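Local coordinates for protein CRISPR-associated endonuclease Cas9 (Campylobacter jejuni subsp. jejuni serotype O:2, PDB 5X2G) that uses guide RNA to direct the cleavage of invading DNA, cutting one strand with a RuvC-like domain and the other with an HNH domain, in bacterial adaptive immunity, at residues I747-M752 with Q806-F811; D28-C33 with L618-E623; N307-Y312 with G332-E337. All coordinates share one frame; numbering follows the deposited sequence.

Contact 1. Residues I747-M752 with Q806-F811; sequences IQTKDM and QNLKVF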
ATOM      1  N   ILE A 747      -8.101  15.679  33.322  1.00 35.29           N
ATOM      2  CA  ILE A 747      -7.576  14.962  34.475  1.00 34.68           C
ATOM      3  C   ILE A 747      -7.043  15.953  35.496  1.00 38.47           C
ATOM      4  O   ILE A 747      -6.659  17.080  35.173  1.00 40.48           O
ATOM      5  CB  ILE A 747      -6.470  13.949  34.102  1.00 32.96           C
ATOM      6  CG1 ILE A 747      -5.298  14.653  33.420  1.00 31.06           C
ATOM      7  CG2 ILE A 747      -7.028  12.838  33.230  1.00 35.95           C
ATOM      8  CD1 ILE A 747      -4.103  13.752  33.196  1.00 30.21           C
ATOM      9  N   GLN A 748      -7.026  15.507  36.749  1.00 37.40           N
ATOM     10  CA  GLN A 748      -6.413  16.261  37.833  1.00 38.23           C
ATOM     11  C   GLN A 748      -5.848  15.263  38.830  1.00 38.46           C
ATOM     12  O   GLN A 748      -6.604  14.492  39.427  1.00 35.50           O
ATOM     13  CB  GLN A 748      -7.420  17.192  38.513  1.00 41.63           C
ATOM     14  CG  GLN A 748      -6.815  18.006  39.653  1.00 46.20           C
ATOM     15  CD  GLN A 748      -7.817  18.928  40.316  1.00 52.42           C
ATOM     16  OE1 GLN A 748      -8.926  19.121  39.818  1.00 54.10           O
ATOM     17  NE2 GLN A 748      -7.432  19.501  41.451  1.00 53.34           N
ATOM     18  N   THR A 749      -4.529  15.264  38.990  1.00 39.02           N
ATOM     19  CA  THR A 749      -3.912  14.453  40.025  1.00 44.12           C
ATOM     20  C   THR A 749      -4.041  15.153  41.375  1.00 50.70           C
ATOM     21  O   THR A 749      -4.463  16.310  41.467  1.00 51.86           O
ATOM     22  CB  THR A 749      -2.445  14.182  39.697  1.00 40.55           C
ATOM     23  OG1 THR A 749      -1.676  15.370  39.916  1.00 41.08           O
ATOM     24  CG2 THR A 749      -2.299  13.758  38.242  1.00 38.09           C
ATOM     25  N   LYS A 750      -3.679  14.437  42.440  1.00 55.68           N
ATOM     26  CA  LYS A 750      -3.753  15.034  43.770  1.00 60.65           C
ATOM     27  C   LYS A 750      -2.776  16.193  43.922  1.00 62.40           C
ATOM     28  O   LYS A 750      -3.014  17.100  44.726  1.00 63.71           O
ATOM     29  CB  LYS A 750      -3.494  13.980  44.844  1.00 64.63           C
ATOM     30  CG  LYS A 750      -4.436  12.794  44.799  1.00 67.56           C
ATOM     31  CD  LYS A 750      -4.571  12.170  46.175  1.00 75.13           C
ATOM     32  CE  LYS A 750      -4.846  10.685  46.089  1.00 76.57           C
ATOM     33  NZ  LYS A 750      -3.662   9.949  45.563  1.00 76.43           N
ATOM     34  N   ASP A 751      -1.681  16.185  43.160  1.00 63.55           N
ATOM     35  CA  ASP A 751      -0.708  17.268  43.217  1.00 64.11           C
ATOM     36  C   ASP A 751      -1.186  18.531  42.513  1.00 57.77           C
ATOM     37  O   ASP A 751      -0.569  19.587  42.690  1.00 55.69           O
ATOM     38  CB  ASP A 751       0.618  16.817  42.602  1.00 70.45           C
ATOM     39  CG  ASP A 751       1.067  15.458  43.111  1.00 78.68           C
ATOM     40  OD1 ASP A 751       0.560  14.434  42.603  1.00 79.90           O
ATOM     41  OD2 ASP A 751       1.922  15.414  44.021  1.00 82.82           O
ATOM     42  N   MET A 752      -2.260  18.454  41.731  1.00 54.55           N
ATOM     43  CA  MET A 752      -2.731  19.574  40.930  1.00 53.74           C
ATOM     44  C   MET A 752      -3.846  20.321  41.650  1.00 55.10           C
ATOM     45  O   MET A 752      -4.667  19.716  42.346  1.00 54.14           O
ATOM     46  CB  MET A 752      -3.224  19.090  39.566  1.00 51.42           C
ATOM     47  CG  MET A 752      -2.153  18.391  38.744  1.00 51.28           C
ATOM     48  SD  MET A 752      -2.820  17.486  37.335  1.00 47.26           S
ATOM     49  CE  MET A 752      -3.487  18.820  36.350  1.00 46.28           C
ATOM     50  N   GLN A 806      -5.737   5.320  39.574  1.00 47.38           N
ATOM     51  CA  GLN A 806      -6.597   4.814  40.639  1.00 50.82           C
ATOM     52  C   GLN A 806      -7.138   5.946  41.505  1.00 52.06           C
ATOM     53  O   GLN A 806      -8.341   6.007  41.786  1.00 47.72           O
ATOM     54  CB  GLN A 806      -5.839   3.794  41.492  1.00 51.38           C
ATOM     55  CG  GLN A 806      -6.753   2.834  42.243  1.00 57.29           C
ATOM     56  CD  GLN A 806      -6.059   2.134  43.400  1.00 67.13           C
ATOM     57  OE1 GLN A 806      -4.878   2.362  43.664  1.00 70.75           O
ATOM     58  NE2 GLN A 806      -6.799   1.281  44.102  1.00 70.34           N
ATOM     59  N   ASN A 807      -6.270   6.874  41.907  1.00 63.89           N
ATOM     60  CA  ASN A 807      -6.645   7.951  42.814  1.00 69.60           C
ATOM     61  C   ASN A 807      -6.705   9.308  42.116  1.00 66.10           C
ATOM     62  O   ASN A 807      -6.426  10.339  42.733  1.00 69.56           O
ATOM     63  CB  ASN A 807      -5.679   8.007  43.995  1.00 77.81           C
ATOM     64  CG  ASN A 807      -5.671   6.728  44.807  1.00 83.84           C
ATOM     65  OD1 ASN A 807      -6.702   6.080  44.976  1.00 83.84           O
ATOM     66  ND2 ASN A 807      -4.501   6.361  45.319  1.00 87.17           N
ATOM     67  N   LEU A 808      -7.066   9.328  40.835  1.00 58.35           N
ATOM     68  CA  LEU A 808      -7.208  10.594  40.129  1.00 52.16           C
ATOM     69  C   LEU A 808      -8.370  11.394  40.706  1.00 52.46           C
ATOM     70  O   LEU A 808      -9.449  10.857  40.969  1.00 54.76           O
ATOM     71  CB  LEU A 808      -7.421  10.357  38.634  1.00 47.41           C
ATOM     72  CG  LEU A 808      -6.193  10.105  37.753  1.00 41.90           C
ATOM     73  CD1 LEU A 808      -6.621   9.708  36.350  1.00 39.67           C
ATOM     74  CD2 LEU A 808      -5.291  11.329  37.697  1.00 40.12           C
ATOM     75  N   LYS A 809      -8.134  12.690  40.914  1.00 52.05           N
ATOM     76  CA  LYS A 809      -9.170  13.567  41.451  1.00 53.09           C
ATOM     77  C   LYS A 809     -10.276  13.791  40.427  1.00 51.59           C
ATOM     78  O   LYS A 809     -11.466  13.679  40.743  1.00 50.33           O
ATOM     79  CB  LYS A 809      -8.543  14.898  41.868  1.00 55.70           C
ATOM     80  CG  LYS A 809      -8.930  15.405  43.239  1.00 59.45           C
ATOM     81  CD  LYS A 809      -7.836  16.320  43.767  1.00 62.61           C
ATOM     82  CE  LYS A 809      -8.286  17.098  44.990  1.00 69.55           C
ATOM     83  NZ  LYS A 809      -7.137  17.787  45.642  1.00 71.43           N
ATOM     84  N   VAL A 810      -9.897  14.116  39.195  1.00 46.80           N
ATOM     85  CA  VAL A 810     -10.828  14.314  38.094  1.00 42.78           C
ATOM     86  C   VAL A 810     -10.372  13.440  36.936  1.00 39.60           C
ATOM     87  O   VAL A 810      -9.173  13.365  36.641  1.00 37.00           O
ATOM     88  CB  VAL A 810     -10.904  15.797  37.668  1.00 41.78           C
ATOM     89  CG1 VAL A 810     -11.805  15.966  36.452  1.00 42.47           C
ATOM     90  CG2 VAL A 810     -11.392  16.661  38.827  1.00 39.69           C
ATOM     91  N   PHE A 811     -11.325  12.760  36.296  1.00 37.54           N
ATOM     92  CA  PHE A 811     -11.035  11.899  35.146  1.00 36.42           C
ATOM     93  C   PHE A 811     -12.309  11.862  34.298  1.00 38.71           C
ATOM     94  O   PHE A 811     -13.201  11.043  34.530  1.00 39.02           O
ATOM     95  CB  PHE A 811     -10.598  10.506  35.583  1.00 33.46           C
ATOM     96  CG  PHE A 811      -9.966   9.683  34.485  1.00 33.68           C
ATOM     97  CD1 PHE A 811      -9.768  10.209  33.216  1.00 33.73           C
ATOM     98  CD2 PHE A 811      -9.578   8.372  34.726  1.00 31.54           C
ATOM     99  CE1 PHE A 811      -9.192   9.447  32.213  1.00 31.39           C
ATOM    100  CE2 PHE A 811      -9.000   7.606  33.729  1.00 29.01           C
ATOM    101  CZ  PHE A 811      -8.807   8.144  32.469  1.00 30.30           C
TER
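With chi1 at -180° and the chain extended beyond CG, Gln-748 carries its amide past the branched end of Val-810, where OE1 comes 3.6 Å from CG2. The other amide atom is used within its own segment: NE2 gives a hydrogen bond of 2.9 Å to O of Met-752, lying close to the amide plane of Gln-748 but well above the carbonyl plane of its acceptor. A long amide suits this place, because its CB can pack on Val-810 and its CG near CB of Lys-809 while its end ties down the type I turn from Thr-749 to Met-752. Backbone bonds join the strands. Gln-748 N reaches Val-810 O at 3.0 Å, whereas Gln-748 O takes Lys-809 N at 2.8 Å and Val-810 N through a weak bond. Lys-809 and Val-810 thus both face Gln-748, which makes a classic beta bulge where strands 744-748 and 810-816 pair antiparallel in the PI-CTD family region. The next pair puts its side chains on the other face: CG2 of Ile-747 touches CD1 of Phe-811 at 3.8 Å, and this ring also meets Phe-737 and Phe-695 edge-to-face. Beyond the bulge, CG2 of Thr-749 lies 3.9 Å from CD2 of Leu-808, and both side chains rest on Ile-803 of strand 799-804.

Contact 2. Residues D28-C33 with L618-E623; sequences DELKDC and LDKIDE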
ATOM      1  N   ASP A  28     -11.282  41.775   5.901  1.00106.18           N
ATOM      2  CA  ASP A  28      -9.861  41.920   6.220  1.00108.58           C
ATOM      3  C   ASP A  28      -9.607  41.890   7.725  1.00106.70           C
ATOM      4  O   ASP A  28      -8.680  42.533   8.225  1.00106.78           O
ATOM      5  CB  ASP A  28      -9.278  43.194   5.597  1.00116.74           C
ATOM      6  CG  ASP A  28      -7.978  42.938   4.860  1.00119.49           C
ATOM      7  OD1 ASP A  28      -7.959  42.056   3.974  1.00117.94           O
ATOM      8  OD2 ASP A  28      -6.977  43.622   5.159  1.00122.15           O
ATOM      9  N   GLU A  29     -10.424  41.137   8.459  1.00105.24           N
ATOM     10  CA  GLU A  29     -10.261  40.960   9.895  1.00104.02           C
ATOM     11  C   GLU A  29     -10.265  39.473  10.214  1.00 94.38           C
ATOM     12  O   GLU A  29     -11.183  38.752   9.811  1.00 89.04           O
ATOM     13  CB  GLU A  29     -11.371  41.667  10.676  1.00110.03           C
ATOM     14  CG  GLU A  29     -11.266  41.486  12.182  1.00113.55           C
ATOM     15  CD  GLU A  29     -12.598  41.648  12.886  1.00118.22           C
ATOM     16  OE1 GLU A  29     -12.614  41.647  14.134  1.00119.76           O
ATOM     17  OE2 GLU A  29     -13.630  41.769  12.191  1.00119.85           O
ATOM     18  N   LEU A  30      -9.245  39.020  10.940  1.00 88.43           N
ATOM     19  CA  LEU A  30      -9.149  37.611  11.301  1.00 79.73           C
ATOM     20  C   LEU A  30     -10.269  37.234  12.265  1.00 77.01           C
ATOM     21  O   LEU A  30     -10.470  37.892  13.290  1.00 80.40           O
ATOM     22  CB  LEU A  30      -7.787  37.318  11.926  1.00 75.59           C
ATOM     23  CG  LEU A  30      -7.503  35.852  12.254  1.00 74.41           C
ATOM     24  CD1 LEU A  30      -7.556  34.993  10.997  1.00 73.34           C
ATOM     25  CD2 LEU A  30      -6.159  35.711  12.945  1.00 69.80           C
ATOM     26  N   LYS A  31     -10.997  36.169  11.934  1.00 74.99           N
ATOM     27  CA  LYS A  31     -12.157  35.734  12.701  1.00 74.61           C
ATOM     28  C   LYS A  31     -11.906  34.465  13.502  1.00 72.32           C
ATOM     29  O   LYS A  31     -12.241  34.408  14.689  1.00 73.18           O
ATOM     30  CB  LYS A  31     -13.354  35.521  11.764  1.00 75.84           C
ATOM     31  CG  LYS A  31     -13.961  36.800  11.216  1.00 79.82           C
ATOM     32  CD  LYS A  31     -14.563  37.640  12.328  1.00 84.47           C
ATOM     33  CE  LYS A  31     -15.486  38.704  11.768  1.00 90.75           C
ATOM     34  NZ  LYS A  31     -16.593  38.094  10.978  1.00 93.03           N
ATOM     35  N   ASP A  32     -11.335  33.437  12.881  1.00 70.91           N
ATOM     36  CA  ASP A  32     -11.116  32.162  13.547  1.00 73.42           C
ATOM     37  C   ASP A  32      -9.769  31.597  13.115  1.00 74.18           C
ATOM     38  O   ASP A  32      -9.151  32.058  12.151  1.00 75.67           O
ATOM     39  CB  ASP A  32     -12.250  31.170  13.247  1.00 73.63           C
ATOM     40  CG  ASP A  32     -12.340  30.053  14.277  1.00 75.38           C
ATOM     41  OD1 ASP A  32     -11.362  29.845  15.026  1.00 76.42           O
ATOM     42  OD2 ASP A  32     -13.391  29.376  14.335  1.00 74.43           O
ATOM     43  N   CYS A  33      -9.324  30.575  13.842  1.00 75.76           N
ATOM     44  CA  CYS A  33      -8.005  29.992  13.661  1.00 78.81           C
ATOM     45  C   CYS A  33      -8.035  28.574  14.210  1.00 76.34           C
ATOM     46  O   CYS A  33      -8.823  28.266  15.108  1.00 81.89           O
ATOM     47  CB  CYS A  33      -6.937  30.822  14.382  1.00 85.71           C
ATOM     48  SG  CYS A  33      -5.590  31.396  13.344  1.00 89.78           S
ATOM     49  N   LEU A 618      -1.800  37.216  17.011  1.00 79.78           N
ATOM     50  CA  LEU A 618      -1.224  36.332  18.018  1.00 75.63           C
ATOM     51  C   LEU A 618      -2.204  36.057  19.150  1.00 74.30           C
ATOM     52  O   LEU A 618      -2.151  34.984  19.764  1.00 71.90           O
ATOM     53  CB  LEU A 618       0.074  36.928  18.563  1.00 77.80           C
ATOM     54  CG  LEU A 618       1.244  36.949  17.577  1.00 77.36           C
ATOM     55  CD1 LEU A 618       2.473  37.581  18.208  1.00 78.58           C
ATOM     56  CD2 LEU A 618       1.550  35.539  17.095  1.00 72.95           C
ATOM     57  N   ASP A 619      -3.100  37.004  19.443  1.00 74.99           N
ATOM     58  CA  ASP A 619      -4.156  36.741  20.415  1.00 74.17           C
ATOM     59  C   ASP A 619      -5.086  35.636  19.937  1.00 69.78           C
ATOM     60  O   ASP A 619      -5.610  34.868  20.752  1.00 68.72           O
ATOM     61  CB  ASP A 619      -4.951  38.018  20.700  1.00 76.69           C
ATOM     62  CG  ASP A 619      -4.162  39.033  21.506  1.00 76.98           C
ATOM     63  OD1 ASP A 619      -2.966  38.788  21.771  1.00 75.38           O
ATOM     64  OD2 ASP A 619      -4.740  40.077  21.876  1.00 79.59           O
ATOM     65  N   LYS A 620      -5.304  35.538  18.625  1.00 68.89           N
ATOM     66  CA  LYS A 620      -6.117  34.456  18.086  1.00 68.98           C
ATOM     67  C   LYS A 620      -5.335  33.151  17.986  1.00 64.09           C
ATOM     68  O   LYS A 620      -5.934  32.071  18.037  1.00 60.51           O
ATOM     69  CB  LYS A 620      -6.667  34.843  16.712  1.00 73.06           C
ATOM     70  CG  LYS A 620      -8.178  34.715  16.585  1.00 74.29           C
ATOM     71  CD  LYS A 620      -8.885  35.977  17.048  1.00 77.79           C
ATOM     72  CE  LYS A 620     -10.395  35.840  16.927  1.00 79.22           C
ATOM     73  NZ  LYS A 620     -11.097  37.137  17.144  1.00 82.88           N
ATOM     74  N   ILE A 621      -4.009  33.227  17.842  1.00 66.73           N
ATOM     75  CA  ILE A 621      -3.196  32.016  17.816  1.00 70.42           C
ATOM     76  C   ILE A 621      -3.186  31.350  19.187  1.00 71.98           C
ATOM     77  O   ILE A 621      -3.253  30.119  19.296  1.00 71.40           O
ATOM     78  CB  ILE A 621      -1.770  32.338  17.331  1.00 72.77           C
ATOM     79  CG1 ILE A 621      -1.792  32.791  15.870  1.00 76.10           C
ATOM     80  CG2 ILE A 621      -0.856  31.133  17.499  1.00 67.42           C
ATOM     81  CD1 ILE A 621      -2.321  31.742  14.915  1.00 75.12           C
ATOM     82  N   ASP A 622      -3.112  32.149  20.254  1.00 73.45           N
ATOM     83  CA  ASP A 622      -3.129  31.594  21.601  1.00 75.75           C
ATOM     84  C   ASP A 622      -4.486  31.010  21.971  1.00 73.42           C
ATOM     85  O   ASP A 622      -4.557  30.165  22.869  1.00 74.56           O
ATOM     86  CB  ASP A 622      -2.729  32.666  22.617  1.00 83.35           C
ATOM     87  CG  ASP A 622      -1.339  33.216  22.362  1.00 89.56           C
ATOM     88  OD1 ASP A 622      -0.756  32.888  21.308  1.00 91.44           O
ATOM     89  OD2 ASP A 622      -0.829  33.970  23.217  1.00 93.13           O
ATOM     90  N   GLU A 623      -5.561  31.441  21.306  1.00 70.77           N
ATOM     91  CA  GLU A 623      -6.875  30.848  21.527  1.00 69.22           C
ATOM     92  C   GLU A 623      -7.018  29.474  20.887  1.00 63.90           C
ATOM     93  O   GLU A 623      -7.996  28.776  21.173  1.00 62.56           O
ATOM     94  CB  GLU A 623      -7.972  31.767  20.987  1.00 76.86           C
ATOM     95  CG  GLU A 623      -8.332  32.925  21.898  1.00 86.24           C
ATOM     96  CD  GLU A 623      -9.582  33.652  21.438  1.00 94.12           C
ATOM     97  OE1 GLU A 623      -9.899  33.587  20.231  1.00 96.33           O
ATOM     98  OE2 GLU A 623     -10.252  34.280  22.285  1.00 97.25           O
TER
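An edge strand of the RuvC sheet, 29-37, meets helix 615-622 where Leu-30 and Cys-33 touch Lys-620 and Ile-621. The segments run nearly parallel, their axes 25° apart and 8.2 Å at closest approach. Leu-30 and Lys-620 pass one another head to tail, bringing CD2 of the leucine 3.9 Å from CB of the lysine. Lysine suits this border because its methylenes can cover an apolar neighbour while the amine is carried onward. A bend at chi2 (87°) takes its chain obliquely across the strand until CE lies 3.2 Å from the carbonyl O of Lys-31; NZ is 3.8 Å from that oxygen and makes no hydrogen bond to it. Glu-29 OE1 stands 5.6 Å from NZ, near enough perhaps to add a mild attraction. In this RNase H-like domain the strand carries a classic beta bulge, Lys-31 and Asp-32 both facing Phe-24 on the adjoining strand 19-26. In both residues CB leaves the backbone away from the helix: Lys-31 NZ forms a salt bridge with Glu-26, and Asp-32 OD2 is hydrogen-bonded to Tyr-476 OH. Past the bulge, Cys-33 points back toward the helix, and its small, polarisable SG packs 3.6 Å from CD1 of Ile-621. That isoleucine also leans on Ala-559 and Ile-560 of helix 557-566, which bears His-558, a predicted magnesium ligand, about 9 Å away between side chains.

Contact 3. Residues N307-Y312 with G332-E337; sequences NGTLTY and GTYFIE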
ATOM      1  N   ASN A 307       7.018  -0.444 -41.339  1.00 92.42           N
ATOM      2  CA  ASN A 307       7.759  -1.224 -40.354  1.00 94.42           C
ATOM      3  C   ASN A 307       7.542  -0.720 -38.931  1.00 95.68           C
ATOM      4  O   ASN A 307       8.303  -1.088 -38.030  1.00 96.50           O
ATOM      5  CB  ASN A 307       9.254  -1.227 -40.685  1.00 96.24           C
ATOM      6  N   GLY A 308       6.521   0.105 -38.705  1.00 95.33           N
ATOM      7  CA  GLY A 308       6.316   0.677 -37.386  1.00 92.99           C
ATOM      8  C   GLY A 308       7.434   1.579 -36.927  1.00 91.37           C
ATOM      9  O   GLY A 308       7.564   1.835 -35.728  1.00 87.25           O
ATOM     10  N   THR A 309       8.249   2.077 -37.855  1.00 93.43           N
ATOM     11  CA  THR A 309       9.453   2.816 -37.513  1.00 92.81           C
ATOM     12  C   THR A 309       9.606   4.004 -38.451  1.00 88.80           C
ATOM     13  O   THR A 309       9.066   4.023 -39.560  1.00 87.90           O
ATOM     14  CB  THR A 309      10.700   1.923 -37.593  1.00 99.12           C
ATOM     15  OG1 THR A 309      10.331   0.560 -37.349  1.00102.02           O
ATOM     16  CG2 THR A 309      11.722   2.348 -36.555  1.00 97.41           C
ATOM     17  N   LEU A 310      10.357   4.998 -37.985  1.00 85.36           N
ATOM     18  CA  LEU A 310      10.653   6.183 -38.786  1.00 83.88           C
ATOM     19  C   LEU A 310      11.860   6.865 -38.159  1.00 84.88           C
ATOM     20  O   LEU A 310      11.744   7.451 -37.078  1.00 82.99           O
ATOM     21  CB  LEU A 310       9.453   7.119 -38.843  1.00 79.35           C
ATOM     22  CG  LEU A 310       9.591   8.374 -39.705  1.00 78.46           C
ATOM     23  CD1 LEU A 310       9.887   8.013 -41.152  1.00 80.50           C
ATOM     24  CD2 LEU A 310       8.337   9.230 -39.610  1.00 76.30           C
ATOM     25  N   THR A 311      13.008   6.776 -38.822  1.00 89.13           N
ATOM     26  CA  THR A 311      14.217   7.395 -38.305  1.00 90.18           C
ATOM     27  C   THR A 311      14.214   8.894 -38.597  1.00 89.62           C
ATOM     28  O   THR A 311      13.457   9.391 -39.436  1.00 87.86           O
ATOM     29  CB  THR A 311      15.463   6.738 -38.905  1.00 91.17           C
ATOM     30  OG1 THR A 311      16.619   7.530 -38.602  1.00 93.47           O
ATOM     31  CG2 THR A 311      15.327   6.596 -40.411  1.00 89.95           C
ATOM     32  N   TYR A 312      15.074   9.619 -37.878  1.00 90.11           N
ATOM     33  CA  TYR A 312      15.132  11.066 -38.054  1.00 92.80           C
ATOM     34  C   TYR A 312      15.773  11.441 -39.383  1.00 95.96           C
ATOM     35  O   TYR A 312      15.342  12.399 -40.035  1.00 97.69           O
ATOM     36  CB  TYR A 312      15.880  11.712 -36.889  1.00 96.39           C
ATOM     37  CG  TYR A 312      14.957  12.186 -35.793  1.00 97.67           C
ATOM     38  CD1 TYR A 312      14.309  13.409 -35.890  1.00 98.40           C
ATOM     39  CD2 TYR A 312      14.720  11.404 -34.669  1.00 97.73           C
ATOM     40  CE1 TYR A 312      13.456  13.844 -34.898  1.00 97.02           C
ATOM     41  CE2 TYR A 312      13.870  11.833 -33.670  1.00 96.43           C
ATOM     42  CZ  TYR A 312      13.239  13.052 -33.789  1.00 96.00           C
ATOM     43  OH  TYR A 312      12.391  13.480 -32.795  1.00 93.69           O
ATOM     44  N   GLY A 332      12.149   9.006 -34.679  1.00 83.02           N
ATOM     45  CA  GLY A 332      11.057   9.919 -34.388  1.00 78.59           C
ATOM     46  C   GLY A 332       9.788   9.197 -33.992  1.00 75.99           C
ATOM     47  O   GLY A 332       9.003   9.714 -33.191  1.00 74.24           O
ATOM     48  N   THR A 333       9.570   8.004 -34.541  1.00 75.63           N
ATOM     49  CA  THR A 333       8.466   7.132 -34.167  1.00 77.83           C
ATOM     50  C   THR A 333       9.017   5.725 -33.993  1.00 79.96           C
ATOM     51  O   THR A 333       9.761   5.239 -34.851  1.00 84.72           O
ATOM     52  CB  THR A 333       7.355   7.147 -35.225  1.00 80.37           C
ATOM     53  OG1 THR A 333       6.856   8.482 -35.378  1.00 79.84           O
ATOM     54  CG2 THR A 333       6.213   6.231 -34.818  1.00 61.10           C
ATOM     55  N   TYR A 334       8.664   5.076 -32.883  1.00 81.13           N
ATOM     56  CA  TYR A 334       9.222   3.766 -32.543  1.00 81.56           C
ATOM     57  C   TYR A 334       8.106   2.906 -31.953  1.00 78.65           C
ATOM     58  O   TYR A 334       7.759   3.051 -30.776  1.00 80.12           O
ATOM     59  CB  TYR A 334      10.387   3.907 -31.571  1.00 88.63           C
ATOM     60  CG  TYR A 334      11.420   2.810 -31.675  1.00 94.69           C
ATOM     61  CD1 TYR A 334      11.234   1.731 -32.529  1.00 99.03           C
ATOM     62  CD2 TYR A 334      12.584   2.853 -30.918  1.00 95.92           C
ATOM     63  CE1 TYR A 334      12.179   0.726 -32.627  1.00102.42           C
ATOM     64  CE2 TYR A 334      13.533   1.853 -31.009  1.00 98.80           C
ATOM     65  CZ  TYR A 334      13.325   0.792 -31.864  1.00102.34           C
ATOM     66  OH  TYR A 334      14.267  -0.207 -31.960  1.00104.92           O
ATOM     67  N   PHE A 335       7.553   2.014 -32.772  1.00 74.49           N
ATOM     68  CA  PHE A 335       6.520   1.064 -32.359  1.00 71.82           C
ATOM     69  C   PHE A 335       7.114  -0.336 -32.478  1.00 73.65           C
ATOM     70  O   PHE A 335       6.932  -1.016 -33.490  1.00 77.26           O
ATOM     71  CB  PHE A 335       5.243   1.212 -33.217  1.00 70.65           C
ATOM     72  CG  PHE A 335       4.584   2.559 -33.112  1.00 67.79           C
ATOM     73  CD1 PHE A 335       4.670   3.304 -31.945  1.00 65.62           C
ATOM     74  CD2 PHE A 335       3.871   3.079 -34.182  1.00 64.63           C
ATOM     75  CE1 PHE A 335       4.061   4.544 -31.849  1.00 63.76           C
ATOM     76  CE2 PHE A 335       3.259   4.316 -34.094  1.00 63.62           C
ATOM     77  CZ  PHE A 335       3.354   5.050 -32.926  1.00 64.12           C
ATOM     78  N   ILE A 336       7.827  -0.766 -31.432  1.00 73.31           N
ATOM     79  CA  ILE A 336       8.514  -2.055 -31.476  1.00 74.95           C
ATOM     80  C   ILE A 336       7.512  -3.194 -31.627  1.00 73.84           C
ATOM     81  O   ILE A 336       7.771  -4.182 -32.327  1.00 76.09           O
ATOM     82  CB  ILE A 336       9.395  -2.236 -30.225  1.00 75.02           C
ATOM     83  CG1 ILE A 336      10.387  -1.077 -30.097  1.00 73.36           C
ATOM     84  CG2 ILE A 336      10.138  -3.566 -30.276  1.00 78.17           C
ATOM     85  CD1 ILE A 336      11.386  -1.244 -28.970  1.00 70.41           C
ATOM     86  N   GLU A 337       6.350  -3.071 -30.990  1.00 75.52           N
ATOM     87  CA  GLU A 337       5.342  -4.122 -31.021  1.00 78.06           C
ATOM     88  C   GLU A 337       4.480  -4.095 -32.279  1.00 78.24           C
ATOM     89  O   GLU A 337       3.617  -4.966 -32.434  1.00 79.37           O
ATOM     90  CB  GLU A 337       4.449  -4.018 -29.782  1.00 84.20           C
ATOM     91  CG  GLU A 337       5.209  -3.769 -28.481  1.00 90.62           C
ATOM     92  CD  GLU A 337       5.858  -5.022 -27.916  1.00 96.79           C
ATOM     93  OE1 GLU A 337       5.257  -6.110 -28.033  1.00 99.57           O
ATOM     94  OE2 GLU A 337       6.968  -4.918 -27.350  1.00 98.13           O
TER
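Tyr-312 lays its ring obliquely against the backbone of Gly-332, with CE2 3.5 Å from the glycine N and as near to its CA. The same N donates to Leu-310 O at 2.9 Å, while Thr-333 N adds a weak bond to that oxygen. Gly-332 and Thr-333 therefore both face Leu-310 in a classic beta bulge. At the other end, Phe-335 N bonds to Gly-308 O at 3.0 Å. Gly-308 leaves helix 294-307 with a positive phi (63°), easily reached by a glycine, and has no CB to crowd the carbonyl of Phe-335. Thr-309 steadies this exit by giving its hydroxyl to Asn-307 O, 2.7 Å from OG1, from above the carbonyl plane. Its methyl CG2 meanwhile lies 4.1 Å from CD1 of Tyr-334, the two side chains side by side on one face of the two-stranded antiparallel sheet. Across on the other face, Leu-310 CB meets Thr-333 CB at 4.2 Å. A chi1 of -60° in Thr-333 turns its other branch, CG2, toward Phe-335, placing that methyl 3.5 Å above the Phe-335 ring plane, toward its rim. The two-stranded sheet packs on helix 294-307 through Leu-310 and Thr-333, both touching Val-304, and on helix 266-287 through Phe-335 and Tyr-312, while Thr-311, at the N-cap of helix 312-317, offers OG1 to Lys-313 N in a weak bond and also pairs with Glu-330 O.

From the N terminus, the chain first passes the strand at 28-33, whose partner at 618-623 comes almost 600 residues later; contact 2 closes a very long loop, rich in helix, on the RuvC domain. Contact 3 is nested inside it, joining 307-312 to 332-337 across about twenty residues that include helix 312-317, just after helix 294-307 and just before helix 336-344, its centre about 62 Å from that of contact 2. Contact 1 follows in series: the chain goes on to 747-752 and returns at 806-811, pairing two strands in the PI-CTD region. Its centre lies about 33 Å from contact 2, on the same side of the chain's centre, but about 78 Å from contact 3, opposite.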